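PDB 3DF7: putative ATP-grasp superfamily protein from Archaeoglobus fulgidus, which is of unknown function but, as a member of the ATP-grasp superfamily, probably binds ATP and a metal ion. Local coordinates for residues Y39-P47 and L55-Y66; G167-A175 and L183-N191. All blocks are in the same frame, centred on the assembly; numbering follows the deposited sequence.

Contact 1. Residues Y39-P47 and L55-Y66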
# COMPACT_ATOMS: atom_id res chain seq x y z
N TYR A 39 12.50 -10.53 12.91
CA TYR A 39 11.99 -10.18 14.23
C TYR A 39 11.14 -11.30 14.79
O TYR A 39 10.71 -12.19 14.06
CB TYR A 39 11.08 -8.95 14.17
CG TYR A 39 11.66 -7.72 13.53
CD1 TYR A 39 11.73 -7.60 12.14
CD2 TYR A 39 12.14 -6.67 14.31
CE1 TYR A 39 12.26 -6.45 11.55
CE2 TYR A 39 12.68 -5.53 13.73
CZ TYR A 39 12.73 -5.43 12.35
OH TYR A 39 13.25 -4.29 11.77
N GLU A 40 10.90 -11.24 16.09
CA GLU A 40 10.01 -12.20 16.72
C GLU A 40 8.69 -11.44 16.65
O GLU A 40 8.54 -10.38 17.26
CB GLU A 40 10.42 -12.47 18.16
CG GLU A 40 9.35 -13.18 18.96
CD GLU A 40 9.93 -14.05 20.06
OE1 GLU A 40 11.08 -13.80 20.48
OE2 GLU A 40 9.23 -15.00 20.49
N ILE A 41 7.75 -11.97 15.89
CA ILE A 41 6.46 -11.31 15.72
C ILE A 41 5.56 -11.39 16.94
O ILE A 41 5.39 -12.45 17.54
CB ILE A 41 5.69 -11.90 14.52
CG1 ILE A 41 6.56 -11.88 13.26
CG2 ILE A 41 4.41 -11.11 14.28
CD1 ILE A 41 7.07 -10.50 12.89
N THR A 42 4.99 -10.26 17.31
CA THR A 42 4.05 -10.19 18.42
C THR A 42 2.79 -9.63 17.81
O THR A 42 2.85 -8.95 16.78
CB THR A 42 4.53 -9.25 19.54
OG1 THR A 42 4.62 -7.92 19.03
CG2 THR A 42 5.89 -9.68 20.06
N GLY A 43 1.64 -9.90 18.42
CA GLY A 43 0.40 -9.39 17.87
C GLY A 43 -0.73 -10.37 18.05
O GLY A 43 -0.60 -11.37 18.76
N PHE A 44 -1.84 -10.11 17.36
CA PHE A 44 -3.03 -10.95 17.47
C PHE A 44 -3.83 -10.89 16.17
O PHE A 44 -3.59 -10.04 15.32
CB PHE A 44 -3.89 -10.41 18.61
CG PHE A 44 -4.18 -8.94 18.49
CD1 PHE A 44 -5.24 -8.49 17.71
CD2 PHE A 44 -3.34 -8.00 19.09
CE1 PHE A 44 -5.45 -7.12 17.51
CE2 PHE A 44 -3.55 -6.63 18.89
CZ PHE A 44 -4.60 -6.19 18.10
N VAL A 45 -4.78 -11.81 16.03
CA VAL A 45 -5.62 -11.83 14.84
C VAL A 45 -7.08 -11.97 15.25
O VAL A 45 -7.39 -12.33 16.38
CB VAL A 45 -5.25 -12.99 13.89
CG1 VAL A 45 -3.81 -12.84 13.46
CG2 VAL A 45 -5.47 -14.34 14.58
N ARG A 46 -7.98 -11.66 14.32
CA ARG A 46 -9.41 -11.79 14.58
C ARG A 46 -9.73 -13.28 14.65
O ARG A 46 -8.99 -14.11 14.12
CB ARG A 46 -10.22 -11.14 13.45
CG ARG A 46 -10.17 -9.62 13.43
CD ARG A 46 -10.85 -9.07 12.18
NE ARG A 46 -12.20 -9.60 12.00
CZ ARG A 46 -13.24 -9.28 12.75
NH1 ARG A 46 -13.11 -8.42 13.74
NH2 ARG A 46 -14.43 -9.83 12.50
N PRO A 47 -10.84 -13.65 15.29
CA PRO A 47 -11.23 -15.06 15.40
C PRO A 47 -11.28 -15.81 14.08
O PRO A 47 -10.81 -16.94 13.98
CB PRO A 47 -12.59 -14.99 16.08
CG PRO A 47 -12.46 -13.78 16.96
CD PRO A 47 -11.78 -12.79 16.04
N LEU A 55 -0.44 -16.98 16.18
CA LEU A 55 -0.59 -15.83 17.06
C LEU A 55 -1.90 -16.00 17.82
O LEU A 55 -2.80 -16.71 17.38
CB LEU A 55 -0.64 -14.54 16.24
CG LEU A 55 0.65 -14.07 15.56
CD1 LEU A 55 0.35 -12.93 14.60
CD2 LEU A 55 1.65 -13.64 16.63
N PRO A 56 -2.01 -15.35 18.99
CA PRO A 56 -3.26 -15.48 19.75
C PRO A 56 -4.36 -14.65 19.12
O PRO A 56 -4.10 -13.76 18.31
CB PRO A 56 -2.86 -14.97 21.13
CG PRO A 56 -1.88 -13.89 20.80
CD PRO A 56 -1.03 -14.54 19.73
N VAL A 57 -5.60 -14.95 19.51
CA VAL A 57 -6.76 -14.22 19.03
C VAL A 57 -7.04 -13.13 20.06
O VAL A 57 -6.99 -13.38 21.26
CB VAL A 57 -8.00 -15.15 18.95
CG1 VAL A 57 -9.25 -14.34 18.60
CG2 VAL A 57 -7.78 -16.23 17.91
N ASP A 58 -7.30 -11.91 19.60
CA ASP A 58 -7.59 -10.82 20.52
C ASP A 58 -8.26 -9.68 19.77
O ASP A 58 -8.35 -9.69 18.54
CB ASP A 58 -6.29 -10.31 21.17
CG ASP A 58 -6.52 -9.70 22.54
OD1 ASP A 58 -7.66 -9.31 22.85
OD2 ASP A 58 -5.54 -9.61 23.32
N SER A 59 -8.75 -8.70 20.53
CA SER A 59 -9.41 -7.53 19.98
C SER A 59 -8.42 -6.39 19.84
O SER A 59 -7.53 -6.21 20.68
CB SER A 59 -10.55 -7.08 20.90
OG SER A 59 -10.94 -5.75 20.62
N MSE A 60 -8.58 -5.59 18.78
CA MSE A 60 -7.70 -4.45 18.58
C MSE A 60 -7.82 -3.50 19.76
O MSE A 60 -6.94 -2.67 19.99
CB MSE A 60 -8.05 -3.74 17.27
CG MSE A 60 -9.44 -3.10 17.25
SE MSE A 60 -9.76 -2.20 15.56
CE MSE A 60 -8.69 -0.62 15.86
N ASP A 61 -8.91 -3.61 20.51
CA ASP A 61 -9.11 -2.75 21.67
C ASP A 61 -8.02 -3.00 22.72
O ASP A 61 -7.83 -2.20 23.63
CB ASP A 61 -10.49 -2.98 22.30
CG ASP A 61 -11.61 -2.44 21.44
OD1 ASP A 61 -12.78 -2.50 21.87
OD2 ASP A 61 -11.32 -1.95 20.34
N SER A 62 -7.31 -4.12 22.59
CA SER A 62 -6.24 -4.46 23.54
C SER A 62 -4.84 -4.31 22.94
O SER A 62 -3.86 -4.79 23.53
CB SER A 62 -6.42 -5.90 24.03
OG SER A 62 -7.63 -6.06 24.75
N MSE A 63 -4.73 -3.64 21.80
CA MSE A 63 -3.42 -3.48 21.16
C MSE A 63 -2.35 -2.78 22.00
O MSE A 63 -1.16 -3.02 21.82
CB MSE A 63 -3.56 -2.80 19.79
CG MSE A 63 -4.30 -1.50 19.79
SE MSE A 63 -4.49 -0.86 17.95
CE MSE A 63 -2.67 -0.54 17.62
N GLU A 64 -2.77 -1.94 22.94
CA GLU A 64 -1.83 -1.23 23.79
C GLU A 64 -0.93 -2.23 24.51
O GLU A 64 0.29 -2.06 24.58
CB GLU A 64 -2.57 -0.39 24.84
CG GLU A 64 -3.76 0.41 24.32
CD GLU A 64 -4.96 -0.47 24.01
OE1 GLU A 64 -5.41 -1.21 24.91
OE2 GLU A 64 -5.46 -0.41 22.87
N LYS A 65 -1.55 -3.29 25.04
CA LYS A 65 -0.84 -4.33 25.78
C LYS A 65 0.27 -4.98 24.96
O LYS A 65 1.29 -5.41 25.51
CB LYS A 65 -1.83 -5.40 26.25
CG LYS A 65 -2.94 -4.85 27.12
CD LYS A 65 -2.39 -4.29 28.43
CE LYS A 65 -3.42 -3.44 29.16
NZ LYS A 65 -3.72 -2.18 28.41
N TYR A 66 0.07 -5.06 23.65
CA TYR A 66 1.06 -5.66 22.76
C TYR A 66 2.15 -4.64 22.44
O TYR A 66 3.33 -4.97 22.40
CB TYR A 66 0.39 -6.16 21.48
CG TYR A 66 -0.58 -7.28 21.73
CD1 TYR A 66 -1.85 -7.04 22.25
CD2 TYR A 66 -0.22 -8.61 21.48
CE1 TYR A 66 -2.74 -8.08 22.51
CE2 TYR A 66 -1.09 -9.66 21.75
CZ TYR A 66 -2.35 -9.39 22.26
OH TYR A 66 -3.21 -10.42 22.51

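Contact 2. Residues G167-A175 and L183-N191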
# COMPACT_ATOMS: atom_id res chain seq x y z
N GLY A 167 -3.42 6.50 -19.72
CA GLY A 167 -2.13 5.88 -19.97
C GLY A 167 -1.89 4.63 -19.15
O GLY A 167 -2.82 4.03 -18.61
N ILE A 168 -0.62 4.24 -19.05
CA ILE A 168 -0.23 3.05 -18.30
C ILE A 168 -0.36 3.32 -16.81
O ILE A 168 0.22 4.27 -16.29
CB ILE A 168 1.25 2.70 -18.60
CG1 ILE A 168 1.47 2.66 -20.11
CG2 ILE A 168 1.61 1.38 -17.95
CD1 ILE A 168 2.93 2.54 -20.52
N ASN A 169 -1.14 2.48 -16.11
CA ASN A 169 -1.32 2.64 -14.67
C ASN A 169 -0.26 1.81 -13.95
O ASN A 169 -0.16 0.61 -14.15
CB ASN A 169 -2.72 2.19 -14.24
CG ASN A 169 -3.78 3.23 -14.57
OD1 ASN A 169 -3.99 3.56 -15.73
ND2 ASN A 169 -4.44 3.75 -13.54
N LEU A 170 0.52 2.48 -13.10
CA LEU A 170 1.60 1.82 -12.39
C LEU A 170 1.70 2.23 -10.93
O LEU A 170 0.98 3.12 -10.47
CB LEU A 170 2.93 2.16 -13.06
CG LEU A 170 3.02 1.94 -14.57
CD1 LEU A 170 4.19 2.75 -15.14
CD2 LEU A 170 3.18 0.46 -14.86
N SER A 171 2.59 1.57 -10.21
CA SER A 171 2.86 1.89 -8.82
C SER A 171 4.34 1.56 -8.61
O SER A 171 4.87 0.63 -9.22
CB SER A 171 1.97 1.09 -7.87
OG SER A 171 2.36 -0.27 -7.77
N VAL A 172 5.00 2.35 -7.77
CA VAL A 172 6.41 2.13 -7.49
C VAL A 172 6.57 1.85 -6.01
O VAL A 172 6.08 2.62 -5.17
CB VAL A 172 7.26 3.37 -7.85
CG1 VAL A 172 8.74 3.11 -7.55
CG2 VAL A 172 7.08 3.70 -9.33
N SER A 173 7.22 0.74 -5.69
CA SER A 173 7.47 0.34 -4.32
C SER A 173 8.84 0.87 -3.93
O SER A 173 9.85 0.50 -4.54
CB SER A 173 7.45 -1.19 -4.19
OG SER A 173 6.21 -1.73 -4.61
N LEU A 174 8.86 1.73 -2.93
CA LEU A 174 10.11 2.34 -2.48
C LEU A 174 10.43 2.06 -1.02
O LEU A 174 9.54 1.83 -0.20
CB LEU A 174 10.03 3.86 -2.68
CG LEU A 174 9.74 4.42 -4.08
CD1 LEU A 174 9.46 5.91 -3.99
CD2 LEU A 174 10.93 4.17 -4.99
N ALA A 175 11.73 2.07 -0.72
CA ALA A 175 12.21 1.87 0.64
C ALA A 175 12.77 3.25 1.00
O ALA A 175 13.77 3.68 0.43
CB ALA A 175 13.32 0.83 0.68
N LEU A 183 12.32 -0.59 -4.92
CA LEU A 183 12.25 -2.02 -4.66
C LEU A 183 11.59 -2.74 -5.83
O LEU A 183 11.96 -3.87 -6.17
CB LEU A 183 11.46 -2.29 -3.39
CG LEU A 183 11.94 -1.65 -2.09
CD1 LEU A 183 11.09 -2.17 -0.94
CD2 LEU A 183 13.42 -1.96 -1.86
N SER A 184 10.61 -2.09 -6.43
CA SER A 184 9.88 -2.70 -7.54
C SER A 184 8.98 -1.70 -8.24
O SER A 184 8.50 -0.74 -7.63
CB SER A 184 9.02 -3.84 -7.00
OG SER A 184 8.25 -4.45 -8.02
N VAL A 185 8.77 -1.92 -9.54
CA VAL A 185 7.87 -1.09 -10.32
C VAL A 185 6.80 -2.07 -10.78
O VAL A 185 7.09 -3.07 -11.44
CB VAL A 185 8.56 -0.43 -11.54
CG1 VAL A 185 7.52 0.29 -12.39
CG2 VAL A 185 9.60 0.57 -11.06
N ASN A 186 5.55 -1.78 -10.40
CA ASN A 186 4.44 -2.67 -10.71
C ASN A 186 3.41 -2.09 -11.65
O ASN A 186 3.19 -0.88 -11.68
CB ASN A 186 3.76 -3.07 -9.40
CG ASN A 186 4.69 -3.00 -8.21
OD1 ASN A 186 4.60 -2.09 -7.38
ND2 ASN A 186 5.61 -3.96 -8.13
N GLU A 187 2.78 -2.96 -12.40
CA GLU A 187 1.75 -2.56 -13.35
C GLU A 187 0.41 -2.80 -12.66
O GLU A 187 0.21 -3.84 -12.04
CB GLU A 187 1.87 -3.42 -14.60
CG GLU A 187 0.93 -3.05 -15.72
CD GLU A 187 1.08 -3.99 -16.90
OE1 GLU A 187 2.15 -4.63 -17.01
OE2 GLU A 187 0.14 -4.08 -17.70
N GLN A 188 -0.50 -1.84 -12.76
CA GLN A 188 -1.81 -2.00 -12.14
C GLN A 188 -2.86 -2.26 -13.21
O GLN A 188 -2.87 -1.62 -14.27
CB GLN A 188 -2.18 -0.75 -11.34
CG GLN A 188 -1.20 -0.37 -10.23
CD GLN A 188 -1.05 -1.43 -9.15
OE1 GLN A 188 -2.03 -2.04 -8.72
NE2 GLN A 188 0.18 -1.65 -8.71
N ILE A 189 -3.74 -3.21 -12.95
CA ILE A 189 -4.81 -3.53 -13.88
C ILE A 189 -6.10 -3.01 -13.24
O ILE A 189 -6.54 -3.50 -12.20
CB ILE A 189 -4.90 -5.04 -14.14
CG1 ILE A 189 -3.61 -5.51 -14.83
CG2 ILE A 189 -6.12 -5.36 -15.00
CD1 ILE A 189 -3.50 -7.01 -15.01
N ILE A 190 -6.69 -2.00 -13.87
CA ILE A 190 -7.89 -1.39 -13.33
C ILE A 190 -9.18 -1.68 -14.08
O ILE A 190 -9.21 -1.70 -15.31
CB ILE A 190 -7.70 0.14 -13.23
CG1 ILE A 190 -6.47 0.44 -12.37
CG2 ILE A 190 -8.95 0.79 -12.64
CD1 ILE A 190 -6.19 1.91 -12.18
N ASN A 191 -10.24 -1.91 -13.32
CA ASN A 191 -11.56 -2.20 -13.86
C ASN A 191 -12.57 -1.35 -13.09
O ASN A 191 -12.70 -1.48 -11.87
CB ASN A 191 -11.89 -3.69 -13.69
CG ASN A 191 -13.17 -4.09 -14.39
OD1 ASN A 191 -14.24 -3.55 -14.12
ND2 ASN A 191 -13.07 -5.05 -15.30

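Contact 1. Residues Y39-P47 and L55-Y66
Phe44 reaches from the chain that leaves strand 40-42 into a pocket made by residues 55-66, an aromatic-centred contact on the flank of the four-stranded parallel sheet in the N-terminal part of the chain. An edge-to-face pair with Tyr66 lies at its heart: Phe44 CD2 sits over the centre of the tyrosine ring, 3.5 Å from Tyr66 CE1, with the two planes 58° apart. Phe44 gets there with CG between its own backbone N and carbonyl carbon (chi1 53°), which swings the ring across the turn at residues 58-63. Its far end then meets backbone and CB atoms: CZ lies 3.6 Å from Met60 CA and 3.9 Å from Met63 CB, both selenomethionines, while Ser59 O stands over one face, toward the rim. Tyr66 is itself fixed at its hydroxyl, where OH donates to Asp58 OD2 at 2.6 Å on the anti lone pair. The other carboxylate oxygen, Asp58 OD1, takes the amide of Ser59, so one carboxylate holds both the Tyr66 hydroxyl on the helix and the neighbouring backbone N-H. Were this tyrosine an alanine, the Phe44 edge would probably lose the aromatic face it points at and Asp58 OD2 this donor.

Alongside, the backbones join in a single bridge between Val45 and Val57. Val45 N donates to Pro56 O at 3.1 Å and Asp58 N to Val45 O at 3.2 Å. Beyond the bridge, Pro47 CG packs against Val57 CG1 at 3.6 Å. Helix 18-35 takes Leu55 on Phe28 and Phe32, helix 83-92 receives Met60 and Met63 at Leu87, and strand 3-8 meets Phe44 through Phe5.

Contact 2. Residues G167-A175 and L183-N191
From the backbone of Asn169 to the hydroxyl of Ser171, the Gln188 side chain lies across the neighbouring strand. CB lies 3.7 Å from Asn169 O, the carbonyl that also accepts the backbone amide of Gln188. CG comes next to the Leu170 carbonyl carbon. A bend at chi2 (-62°) then turns the chain along the partner strand, bringing CD near Ser171 CB and OG. At the tip NE2 reaches Ser171 OG at 2.7 Å, but the N-H points well off the oxygen (119°), a weak bond despite its length.

The two strands form a beta hairpin, 168-176 with 180-191, running antiparallel within the large sheet of the ATP-grasp domain. Ser171 and Asn186 are a hydrogen-bonded pair: Asn186 N gives to Ser171 O at 2.8 Å, nearly straight at 170°, and Ser171 N returns a bond to Asn186 O. Further along, Ser173 N donates to Ser184 O, while Ser173 O takes two amides, Leu183 N at 2.7 Å and Ser184 N at 3.3 Å. With both residues opposite Ser173, this is a classic beta bulge. Next to the bulge, Leu183 CD2 packs 3.8 Å from Ala175 CB.

Leu170, Val172, Val185 and Glu187 lie on one face of the sheet. There Val172 and Val185 meet at their CG2 atoms, 4.4 Å apart, under Val212, Ala216 and Val213 of helix 206-220, and Glu187 is salt-bridged to Arg203. Ser171, Ser173, Ser184 and Asn186 lie on the other, where Ser173 OG bonds to Tyr229 OH and Ser184 OG to Tyr260 OH.

Overall arrangement
Contact 1 closes before contact 2 opens along the chain, and the two lie on opposite sides of its centre, with their own centres 31 Å apart and nearest atoms about 12 Å apart. They do not touch and share no sheet. Residues 39-47 and 55-66 flank the N-terminal parallel sheet, at its outermost strand 40-42, whereas 167-175 and 183-191 are neighbouring strands inside the long antiparallel sheet, between strands 228-236 and 194-200. Segment 55-66 falls in the pre-ATP-grasp family region and contact 2 in the ATP-grasp domain, so the two contacts belong to separate sheets of the one chain.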